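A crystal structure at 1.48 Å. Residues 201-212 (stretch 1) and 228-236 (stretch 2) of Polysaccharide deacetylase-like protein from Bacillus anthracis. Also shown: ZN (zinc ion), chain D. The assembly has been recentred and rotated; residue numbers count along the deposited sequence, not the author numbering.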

# COMPACT_ATOMS: atom_id res chain seq x y z
N PHE A 201 -2.10 3.81 -2.96
CA PHE A 201 -0.92 4.04 -3.78
C PHE A 201 -1.30 4.86 -4.99
O PHE A 201 -2.10 4.41 -5.82
CB PHE A 201 -0.33 2.70 -4.25
CG PHE A 201 0.44 1.97 -3.18
CD1 PHE A 201 -0.20 1.47 -2.06
CD2 PHE A 201 1.81 1.80 -3.30
CE1 PHE A 201 0.51 0.81 -1.07
CE2 PHE A 201 2.52 1.13 -2.31
CZ PHE A 201 1.87 0.64 -1.20
N VAL A 202 -0.74 6.06 -5.10
CA VAL A 202 -0.91 6.86 -6.30
C VAL A 202 0.24 6.51 -7.24
O VAL A 202 1.41 6.63 -6.86
CB VAL A 202 -0.87 8.36 -5.98
CG1 VAL A 202 -1.02 9.19 -7.25
CG2 VAL A 202 -1.96 8.72 -4.95
N THR A 203 -0.09 6.07 -8.45
CA THR A 203 0.95 5.73 -9.44
C THR A 203 0.70 6.41 -10.78
O THR A 203 -0.45 6.68 -11.15
CB THR A 203 1.13 4.19 -9.68
OG1 THR A 203 0.11 3.70 -10.57
CG2 THR A 203 1.09 3.40 -8.36
N PHE A 204 1.80 6.65 -11.49
CA PHE A 204 1.80 7.27 -12.81
C PHE A 204 2.58 6.40 -13.76
O PHE A 204 3.66 5.91 -13.41
CB PHE A 204 2.49 8.63 -12.76
CG PHE A 204 1.84 9.61 -11.84
CD1 PHE A 204 2.19 9.66 -10.50
CD2 PHE A 204 0.86 10.48 -12.31
CE1 PHE A 204 1.59 10.55 -9.63
CE2 PHE A 204 0.25 11.38 -11.44
CZ PHE A 204 0.62 11.42 -10.09
N ASP A 205 2.04 6.22 -14.96
CA ASP A 205 2.73 5.43 -15.98
C ASP A 205 3.34 6.28 -17.06
O ASP A 205 2.65 7.13 -17.66
CB ASP A 205 1.76 4.44 -16.64
CG ASP A 205 1.43 3.25 -15.75
OD1 ASP A 205 1.78 3.27 -14.56
OD2 ASP A 205 0.82 2.28 -16.26
N ASP A 206 4.63 6.03 -17.29
CA ASP A 206 5.43 6.37 -18.49
C ASP A 206 6.56 7.36 -18.27
O ASP A 206 7.59 7.28 -18.95
CB ASP A 206 4.60 6.82 -19.72
CG ASP A 206 3.64 5.75 -20.23
OD1 ASP A 206 3.61 4.59 -19.71
OD2 ASP A 206 2.90 6.10 -21.17
N GLY A 207 6.39 8.30 -17.34
CA GLY A 207 7.39 9.32 -17.13
C GLY A 207 7.25 10.49 -18.09
O GLY A 207 8.25 11.05 -18.55
N MET A 208 6.02 10.86 -18.41
CA MET A 208 5.78 12.05 -19.21
C MET A 208 6.23 13.31 -18.47
O MET A 208 6.10 13.40 -17.24
CB MET A 208 4.30 12.18 -19.56
CG MET A 208 3.83 11.13 -20.54
SD MET A 208 2.06 11.29 -20.87
CE MET A 208 1.46 9.85 -20.00
N LYS A 209 6.75 14.27 -19.22
CA LYS A 209 7.19 15.55 -18.68
C LYS A 209 6.06 16.22 -17.89
O LYS A 209 6.30 16.84 -16.85
CB LYS A 209 7.64 16.46 -19.81
CG LYS A 209 8.12 17.84 -19.38
CD LYS A 209 9.50 17.74 -18.77
CE LYS A 209 10.21 19.09 -18.79
NZ LYS A 209 11.62 18.91 -18.36
N ASN A 210 4.83 16.07 -18.37
CA ASN A 210 3.70 16.70 -17.70
C ASN A 210 3.47 16.19 -16.28
O ASN A 210 2.74 16.81 -15.52
CB ASN A 210 2.41 16.60 -18.54
CG ASN A 210 1.96 15.17 -18.75
OD1 ASN A 210 1.82 14.39 -17.81
ND2 ASN A 210 1.73 14.81 -20.01
N ASN A 211 4.09 15.08 -15.92
CA ASN A 211 3.96 14.60 -14.54
C ASN A 211 4.61 15.56 -13.54
O ASN A 211 4.35 15.48 -12.34
CB ASN A 211 4.49 13.18 -14.38
CG ASN A 211 3.53 12.12 -14.93
OD1 ASN A 211 3.66 10.94 -14.62
ND2 ASN A 211 2.56 12.53 -15.73
N MET A 212 5.43 16.49 -14.02
CA MET A 212 5.88 17.58 -13.16
C MET A 212 4.71 18.42 -12.64
O MET A 212 4.80 19.02 -11.57
CB MET A 212 6.92 18.47 -13.86
CG MET A 212 8.27 17.80 -14.07
SD MET A 212 9.10 17.40 -12.51
CE MET A 212 9.75 19.00 -12.05
N PRO A 228 2.22 13.66 1.17
CA PRO A 228 1.95 12.85 -0.02
C PRO A 228 3.20 12.21 -0.59
O PRO A 228 4.29 12.78 -0.53
CB PRO A 228 1.40 13.87 -1.02
CG PRO A 228 2.08 15.16 -0.61
CD PRO A 228 2.17 15.10 0.89
N VAL A 229 3.02 11.00 -1.11
CA VAL A 229 4.04 10.32 -1.90
C VAL A 229 3.37 9.66 -3.09
O VAL A 229 2.15 9.49 -3.11
CB VAL A 229 4.82 9.26 -1.09
CG1 VAL A 229 5.66 9.91 0.00
CG2 VAL A 229 3.87 8.23 -0.51
N ALA A 230 4.15 9.30 -4.10
CA ALA A 230 3.61 8.65 -5.28
C ALA A 230 4.70 7.88 -6.01
O ALA A 230 5.89 8.12 -5.79
CB ALA A 230 2.98 9.69 -6.24
N THR A 231 4.28 6.97 -6.87
CA THR A 231 5.20 6.16 -7.67
C THR A 231 5.12 6.58 -9.13
O THR A 231 4.03 6.72 -9.69
CB THR A 231 4.83 4.67 -7.58
OG1 THR A 231 4.95 4.23 -6.22
CG2 THR A 231 5.74 3.82 -8.46
N GLU A 232 6.28 6.79 -9.75
CA GLU A 232 6.35 7.06 -11.18
C GLU A 232 7.00 5.85 -11.82
O GLU A 232 8.10 5.47 -11.43
CB GLU A 232 7.23 8.29 -11.44
CG GLU A 232 7.46 8.57 -12.93
CD GLU A 232 6.21 9.08 -13.60
OE1 GLU A 232 5.73 10.17 -13.19
OE2 GLU A 232 5.70 8.40 -14.52
N TYR A 233 6.31 5.24 -12.78
CA TYR A 233 6.89 4.13 -13.52
C TYR A 233 7.47 4.68 -14.82
O TYR A 233 6.74 4.99 -15.76
CB TYR A 233 5.84 3.09 -13.83
CG TYR A 233 5.23 2.33 -12.66
CD1 TYR A 233 5.96 1.37 -11.97
CD2 TYR A 233 3.90 2.54 -12.29
CE1 TYR A 233 5.39 0.64 -10.92
CE2 TYR A 233 3.32 1.82 -11.26
CZ TYR A 233 4.07 0.87 -10.59
OH TYR A 233 3.49 0.14 -9.59
N MET A 234 8.80 4.80 -14.87
CA MET A 234 9.50 5.48 -15.95
C MET A 234 9.86 4.54 -17.09
O MET A 234 10.43 3.47 -16.85
CB MET A 234 10.79 6.08 -15.38
CG MET A 234 11.63 6.87 -16.37
SD MET A 234 10.94 8.52 -16.58
CE MET A 234 11.07 8.72 -18.36
N ILE A 235 9.53 4.92 -18.32
CA ILE A 235 10.08 4.23 -19.49
C ILE A 235 11.55 4.64 -19.53
O ILE A 235 11.86 5.79 -19.84
CB ILE A 235 9.36 4.61 -20.79
CG1 ILE A 235 7.90 4.13 -20.73
CG2 ILE A 235 10.07 3.98 -22.00
CD1 ILE A 235 7.01 4.76 -21.80
N VAL A 236 12.45 3.73 -19.17
CA VAL A 236 13.79 4.16 -18.78
C VAL A 236 14.58 4.78 -19.94
O VAL A 236 15.32 5.75 -19.76
CB VAL A 236 14.56 3.03 -18.06
CG1 VAL A 236 15.95 3.48 -17.67
CG2 VAL A 236 13.78 2.57 -16.82
ZN ZN D . 2.64 2.73 -20.13
O HOH W 1 0.83 7.13 -3.06
O HOH W 2 2.57 4.76 -4.93
O HOH W 3 1.24 3.72 -21.22

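The contact is a pairing of two parallel strands, 201-206 and 230-234, whose N-to-C directions differ by 19° and whose axes approach to 4.7 Å. Together the stretches bury 614 Å², both sides summed.

Backbone hydrogen bonds carry the register. Thr231 N donates to Val202 O (2.9 Å, N-H...O angle 170°), and Phe204 N donates to Thr231 O (2.9 Å, 146°). The next pair repeats the pattern two residues on: Tyr233 N to Phe204 O (2.8 Å, 174°) and Asp206 N to Tyr233 O (2.8 Å, 151°). Ile235 N to Asp206 O (3.1 Å, 174°) extends the ladder just past the second strand. Thr231 and Tyr233 thus each bond, through N and O, to two residues flanking their partner, as parallel pairing requires. Thr231 O also receives a CA-H...O contact from Thr203 CA (3.2 Å, angle at H 143°).

Among side-chain polar contacts, Glu232 stands out. Its CA-CB bond leaves on the same face as that of Phe204, yet the carboxylate end comes nearer stretch 1. Gly207 N donates to Glu232 OE2 at 2.9 Å, but the 120° angle makes this bond weak. Glu232 OE1 lies 2.6 Å from Asn211 OD1, and the geometry leaves the proton open.

Apolar packing is modest. Ala230 CB lies 4.1 Å from Val202 CB and 3.8 Å from Phe204 CE1, the latter approach being at the edge of the phenyl ring. On the face shared by Thr203, Asp205, Thr231 and Tyr233, the tyrosine ring reaches back along the neighbouring strand: its CE2 is 3.6 Å from Thr203 CB and its CD2 3.2 Å from Asp205 OD1, both oblique to the ring.

Gly207 is constrained twice. At phi/psi 83/37 a CB would be jammed against the preceding carbonyl oxygen, and an ideal CB would sit 2.3 Å from Met234 SD, a clash. Met234 SD lies 3.7 Å from Gly207 CA, in the space a CB would need.

Water and metal complete the account. Water 1 accepts from Val202 N (2.8 Å to its O), and its O lies 2.7 Å from Val229 O, within hydrogen-bonding reach, so it links the stretches before the first direct bond. Asp206 binds zinc through OD1 (2.1 Å from ZN), while its OD2 accepts from water 3 (2.9 Å to the water O), itself a zinc ligand with its O 2.0 Å from ZN; the remaining ligands come from elsewhere in the structure.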